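Local coordinates for protein beta-galactosidase (Bacillus circulans subsp. alkalophilus, PDB 3TTY) that probably hydrolyses terminal beta-galactosides with a TIM-barrel catalytic domain that binds galactose, and assembles as a trimer, at residues 608-613 with 628-633; 399-404 with 425-430. One frame throughout, in Å; residues are numbered along the deposited sequence.

Contact 1: residues 608-613 with 628-633; sequences KPLLNT and SYLFVM
Leu630 sets its CG beside the backbone N and anti to the carbonyl carbon (chi1 -65°), and this aims its two methyl groups at Leu610 and Leu611. Leu611 answers with an uncommon chi1 of -131°, which presents both of its methyls to Leu630. Residues 628-633 lie on strand 627-634 of the antiparallel sheet of the C-terminal domain, between strands 617-624 and 669-674. Residues 608-613 form an irregular segment that leads from helix 591-604 towards that sheet.

The contact is wholly apolar, and the buried Leu630 is at its centre. Its two branches divide the work. CD1 of Leu630 meets the forked end of Leu611, 3.8 Å from CD2 and 4.0 Å from CD1 of that residue. The other branch, Leu630 CD2, reaches the branch carbon CG of Leu610 at 4.0 Å. In both pairs the side chains cross at a slant.

Alternation along the strand explains the rest. Leu630 and Val632 lie on the face that meets the loop. Phe631 and Met633 lie on the other face and pack on helix 326-336 of the TIM barrel. One face of the strand therefore serves the linking loop and the other the catalytic domain. Strand 617-624 lies against the same residues: Leu630 also touches Glu621, and Val632 touches Val617. Thr613 OG1 is hydrogen-bonded to Val617 O, where the loop runs up to the sheet. At the edge of the contact, Leu611 CD2 makes a looser approach to Val632 CG2, at 4.3 Å.

Contact 2: residues 399-404 with 425-430; sequences VAVMYD and NEVHKY
Val427 of helix 423-435 points at Val401 of strand 399-402, and its side chain can be followed outwards. Val427 CB stands back, 5.1 Å from Val401 CG2. From there Val427 CG1, anti to the backbone N (chi1 170°), runs to Val401 CG2 and meets it at 3.9 Å. The other branch, CG2, lies anti to the carbonyl carbon and beside the backbone N. Val427 CG2 comes to 4.2 Å from the carbonyl Met402 O. More loosely, Val427 CG2 lies 4.7 Å from Tyr403 CD1.

The contact is small and buried. Met289 of the barrel helix 284-296 also touches Val427, and Met443 of strand 441-444 lies against Val401. Both valines are buried, and each has a further methionine against it.

Away from the strand, the helix carries a salt bridge. Lys429 NZ is 2.8 Å from Glu426 OE2 and meets it on the syn side, 25° out of the carboxylate plane. Ser588 OG bonds to Lys429 NZ and to Glu426 OE1, so it links both charged groups.

Strand 399-402 pairs in parallel with strand 441-444, which follows the helix. The arrangement is that of a beta-alpha-beta crossover in the trimerisation domain, with the helix packed on its sheet.

The chain first builds the TIM barrel and then enters strand 399-402. Contact 2 closes the loop of residues 405-424, which holds helix 405-413, within the trimerisation domain. Contact 1 comes much later. It closes a shorter loop, 614-627, containing strand 617-624 of the C-terminal domain. The two loops are in series and neither nest nor cross. The contact centres are 20 Å apart, with nearest atoms about 7 Å from each other. Asn438, between helix 423-435 and strand 441-444, hydrogen-bonds to the backbone of Leu610 and Leu611. It thus ties the loop after helix 423-435 to residues 608-613. Each contact has a barrel helix nearby, 284-296 for contact 2 and 326-336 behind the strand of contact 1.

Contact 1: residues 608-613 with 628-633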
loop_
_atom_site.group_PDB
_atom_site.type_symbol
_atom_site.label_atom_id
_atom_site.label_comp_id
_atom_site.label_asym_id
_atom_site.label_seq_id
_atom_site.Cartn_x
_atom_site.Cartn_y
_atom_site.Cartn_z
ATOM N N LYS A 608 3.943 8.729 46.645
ATOM C CA LYS A 608 3.747 7.300 46.867
ATOM C C LYS A 608 2.571 6.743 46.067
ATOM O O LYS A 608 1.612 7.458 45.791
ATOM C CB LYS A 608 3.501 7.047 48.360
ATOM C CG LYS A 608 4.723 7.280 49.245
ATOM C CD LYS A 608 4.393 7.063 50.718
ATOM C CE LYS A 608 5.657 7.075 51.582
ATOM N NZ LYS A 608 6.506 8.288 51.359
ATOM N N PRO A 609 2.643 5.455 45.699
ATOM C CA PRO A 609 1.499 4.777 45.086
ATOM C C PRO A 609 0.216 5.007 45.874
ATOM O O PRO A 609 0.256 5.123 47.097
ATOM C CB PRO A 609 1.899 3.299 45.161
ATOM C CG PRO A 609 3.383 3.334 45.027
ATOM C CD PRO A 609 3.819 4.567 45.792
ATOM N N LEU A 610 -0.906 5.095 45.168
ATOM C CA LEU A 610 -2.211 5.128 45.804
ATOM C C LEU A 610 -2.352 3.872 46.648
ATOM O O LEU A 610 -2.779 3.920 47.804
ATOM C CB LEU A 610 -3.304 5.103 44.739
ATOM C CG LEU A 610 -3.992 6.382 44.269
ATOM C CD1 LEU A 610 -3.343 7.625 44.851
ATOM C CD2 LEU A 610 -4.005 6.425 42.745
ATOM N N LEU A 611 -1.984 2.754 46.034
ATOM C CA LEU A 611 -2.179 1.422 46.572
ATOM C C LEU A 611 -1.175 0.538 45.855
ATOM O O LEU A 611 -0.795 0.832 44.721
ATOM C CB LEU A 611 -3.583 0.945 46.218
ATOM C CG LEU A 611 -4.523 0.340 47.256
ATOM C CD1 LEU A 611 -4.467 1.069 48.594
ATOM C CD2 LEU A 611 -5.929 0.348 46.690
ATOM N N ASN A 612 -0.729 -0.531 46.507
ATOM C CA ASN A 612 0.036 -1.564 45.821
ATOM C C ASN A 612 -0.906 -2.667 45.382
ATOM O O ASN A 612 -1.668 -3.180 46.195
ATOM C CB ASN A 612 1.140 -2.125 46.718
ATOM C CG ASN A 612 2.270 -1.140 46.922
ATOM O OD1 ASN A 612 3.125 -0.975 46.051
ATOM N ND2 ASN A 612 2.275 -0.467 48.071
ATOM N N THR A 613 -0.871 -3.018 44.099
ATOM C CA THR A 613 -1.781 -4.026 43.563
ATOM C C THR A 613 -1.089 -4.895 42.534
ATOM O O THR A 613 -0.047 -4.529 42.007
ATOM C CB THR A 613 -3.025 -3.395 42.895
ATOM O OG1 THR A 613 -2.610 -2.587 41.790
ATOM C CG2 THR A 613 -3.822 -2.551 43.886
ATOM N N SER A 628 -11.621 10.933 49.655
ATOM C CA SER A 628 -10.876 10.312 48.566
ATOM C C SER A 628 -11.550 9.039 48.061
ATOM O O SER A 628 -11.821 8.128 48.837
ATOM C CB SER A 628 -9.457 9.984 49.016
ATOM O OG SER A 628 -8.986 8.836 48.341
ATOM N N TYR A 629 -11.809 8.986 46.756
ATOM C CA TYR A 629 -12.343 7.790 46.122
ATOM C C TYR A 629 -11.276 7.049 45.324
ATOM O O TYR A 629 -10.758 7.566 44.329
ATOM C CB TYR A 629 -13.526 8.144 45.222
ATOM C CG TYR A 629 -14.610 8.857 45.974
ATOM C CD1 TYR A 629 -15.420 8.171 46.874
ATOM C CD2 TYR A 629 -14.815 10.220 45.811
ATOM C CE1 TYR A 629 -16.413 8.821 47.586
ATOM C CE2 TYR A 629 -15.803 10.880 46.525
ATOM C CZ TYR A 629 -16.602 10.173 47.409
ATOM O OH TYR A 629 -17.590 10.821 48.123
ATOM N N LEU A 630 -10.939 5.841 45.773
ATOM C CA LEU A 630 -9.996 5.004 45.038
ATOM C C LEU A 630 -10.754 4.069 44.116
ATOM O O LEU A 630 -11.460 3.165 44.582
ATOM C CB LEU A 630 -9.115 4.176 45.969
ATOM C CG LEU A 630 -8.140 4.893 46.891
ATOM C CD1 LEU A 630 -7.084 3.891 47.368
ATOM C CD2 LEU A 630 -7.502 6.048 46.176
ATOM N N PHE A 631 -10.610 4.293 42.815
ATOM C CA PHE A 631 -11.195 3.416 41.820
ATOM C C PHE A 631 -10.260 2.242 41.578
ATOM O O PHE A 631 -9.152 2.411 41.067
ATOM C CB PHE A 631 -11.471 4.189 40.526
ATOM C CG PHE A 631 -12.566 5.219 40.663
ATOM C CD1 PHE A 631 -13.833 4.986 40.138
ATOM C CD2 PHE A 631 -12.332 6.414 41.327
ATOM C CE1 PHE A 631 -14.843 5.920 40.279
ATOM C CE2 PHE A 631 -13.338 7.361 41.463
ATOM C CZ PHE A 631 -14.601 7.112 40.938
ATOM N N VAL A 632 -10.698 1.050 41.969
ATOM C CA VAL A 632 -9.895 -0.146 41.779
ATOM C C VAL A 632 -10.505 -0.978 40.676
ATOM O O VAL A 632 -11.686 -1.317 40.720
ATOM C CB VAL A 632 -9.812 -0.996 43.043
ATOM C CG1 VAL A 632 -8.842 -2.150 42.831
ATOM C CG2 VAL A 632 -9.390 -0.138 44.219
ATOM N N MET A 633 -9.690 -1.305 39.679
ATOM C CA MET A 633 -10.201 -1.896 38.457
ATOM C C MET A 633 -9.328 -3.047 38.030
ATOM O O MET A 633 -8.162 -2.871 37.690
ATOM C CB MET A 633 -10.330 -0.824 37.383
ATOM C CG MET A 633 -11.293 0.281 37.847
ATOM S SD MET A 633 -11.164 1.852 37.004
ATOM C CE MET A 633 -9.529 2.407 37.504
#

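Contact 2: residues 399-404 with 425-430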
loop_
_atom_site.group_PDB
_atom_site.type_symbol
_atom_site.label_atom_id
_atom_site.label_comp_id
_atom_site.label_asym_id
_atom_site.label_seq_id
_atom_site.Cartn_x
_atom_site.Cartn_y
_atom_site.Cartn_z
ATOM N N VAL A 399 2.212 14.212 40.080
ATOM C CA VAL A 399 3.030 13.940 38.911
ATOM C C VAL A 399 2.255 14.336 37.648
ATOM O O VAL A 399 1.078 13.996 37.507
ATOM C CB VAL A 399 3.430 12.447 38.856
ATOM C CG1 VAL A 399 4.238 12.140 37.599
ATOM C CG2 VAL A 399 4.195 12.051 40.120
ATOM N N ALA A 400 2.910 15.060 36.741
ATOM C CA ALA A 400 2.285 15.480 35.485
ATOM C C ALA A 400 3.090 15.007 34.282
ATOM O O ALA A 400 4.317 14.921 34.344
ATOM C CB ALA A 400 2.126 16.976 35.440
ATOM N N VAL A 401 2.389 14.698 33.195
ATOM C CA VAL A 401 3.033 14.389 31.927
ATOM C C VAL A 401 2.426 15.205 30.781
ATOM O O VAL A 401 1.204 15.236 30.571
ATOM C CB VAL A 401 3.043 12.878 31.614
ATOM C CG1 VAL A 401 1.824 12.216 32.184
ATOM C CG2 VAL A 401 3.171 12.642 30.116
ATOM N N MET A 402 3.317 15.880 30.067
ATOM C CA MET A 402 2.957 16.877 29.082
ATOM C C MET A 402 2.763 16.241 27.724
ATOM O O MET A 402 3.467 15.301 27.355
ATOM C CB MET A 402 4.066 17.927 28.973
ATOM C CG MET A 402 4.133 18.908 30.119
ATOM S SD MET A 402 5.570 19.981 29.968
ATOM C CE MET A 402 5.180 21.228 31.188
ATOM N N TYR A 403 1.802 16.783 26.990
ATOM C CA TYR A 403 1.495 16.361 25.641
ATOM C C TYR A 403 1.094 17.640 24.907
ATOM O O TYR A 403 0.447 18.510 25.482
ATOM C CB TYR A 403 0.330 15.347 25.644
ATOM C CG TYR A 403 -0.257 15.132 24.270
ATOM C CD1 TYR A 403 0.421 14.379 23.313
ATOM C CD2 TYR A 403 -1.467 15.707 23.914
ATOM C CE1 TYR A 403 -0.095 14.199 22.048
ATOM C CE2 TYR A 403 -1.996 15.528 22.643
ATOM C CZ TYR A 403 -1.300 14.773 21.717
ATOM O OH TYR A 403 -1.809 14.594 20.458
ATOM N N ASP A 404 1.470 17.762 23.645
ATOM C CA ASP A 404 1.149 18.969 22.891
ATOM C C ASP A 404 0.913 18.646 21.432
ATOM O O ASP A 404 1.725 17.952 20.824
ATOM C CB ASP A 404 2.293 19.981 22.991
ATOM C CG ASP A 404 1.961 21.297 22.308
ATOM O OD1 ASP A 404 2.441 21.523 21.186
ATOM O OD2 ASP A 404 1.200 22.096 22.882
ATOM N N ASN A 425 3.615 7.106 21.284
ATOM C CA ASN A 425 4.164 5.891 21.894
ATOM C C ASN A 425 5.137 6.229 23.032
ATOM O O ASN A 425 5.078 5.633 24.112
ATOM C CB ASN A 425 4.856 4.984 20.862
ATOM C CG ASN A 425 3.866 4.149 20.044
ATOM O OD1 ASN A 425 4.250 3.492 19.070
ATOM N ND2 ASN A 425 2.592 4.177 20.428
ATOM N N GLU A 426 6.036 7.181 22.781
ATOM C CA GLU A 426 6.988 7.623 23.800
ATOM C C GLU A 426 6.278 8.243 24.990
ATOM O O GLU A 426 6.596 7.920 26.126
ATOM C CB GLU A 426 8.015 8.597 23.222
ATOM C CG GLU A 426 8.826 8.014 22.090
ATOM C CD GLU A 426 9.629 6.789 22.512
ATOM O OE1 GLU A 426 10.426 6.876 23.479
ATOM O OE2 GLU A 426 9.459 5.729 21.873
ATOM N N VAL A 427 5.309 9.121 24.744
ATOM C CA VAL A 427 4.583 9.723 25.858
ATOM C C VAL A 427 3.937 8.617 26.703
ATOM O O VAL A 427 3.995 8.648 27.932
ATOM C CB VAL A 427 3.515 10.756 25.398
ATOM C CG1 VAL A 427 2.630 11.164 26.571
ATOM C CG2 VAL A 427 4.173 11.999 24.802
ATOM N N HIS A 428 3.350 7.627 26.032
ATOM C CA HIS A 428 2.720 6.501 26.711
ATOM C C HIS A 428 3.698 5.617 27.504
ATOM O O HIS A 428 3.338 5.085 28.551
ATOM C CB HIS A 428 1.905 5.652 25.720
ATOM C CG HIS A 428 1.258 4.452 26.341
ATOM N ND1 HIS A 428 1.587 3.159 25.991
ATOM C CD2 HIS A 428 0.306 4.349 27.305
ATOM C CE1 HIS A 428 0.871 2.313 26.708
ATOM N NE2 HIS A 428 0.086 3.012 27.512
ATOM N N LYS A 429 4.925 5.451 27.020
ATOM C CA LYS A 429 5.893 4.629 27.757
ATOM C C LYS A 429 6.086 5.188 29.158
ATOM O O LYS A 429 6.251 4.433 30.119
ATOM C CB LYS A 429 7.240 4.548 27.039
ATOM C CG LYS A 429 7.224 3.709 25.778
ATOM C CD LYS A 429 8.548 3.812 25.041
ATOM C CE LYS A 429 8.558 2.887 23.838
ATOM N NZ LYS A 429 9.682 3.180 22.936
ATOM N N TYR A 430 6.058 6.513 29.274
ATOM C CA TYR A 430 6.246 7.157 30.570
ATOM C C TYR A 430 4.968 7.084 31.391
ATOM O O TYR A 430 5.007 6.846 32.600
ATOM C CB TYR A 430 6.731 8.609 30.411
ATOM C CG TYR A 430 8.223 8.690 30.145
ATOM C CD1 TYR A 430 9.135 8.827 31.192
ATOM C CD2 TYR A 430 8.722 8.583 28.858
ATOM C CE1 TYR A 430 10.503 8.865 30.950
ATOM C CE2 TYR A 430 10.077 8.627 28.612
ATOM C CZ TYR A 430 10.964 8.774 29.655
ATOM O OH TYR A 430 12.319 8.814 29.390
#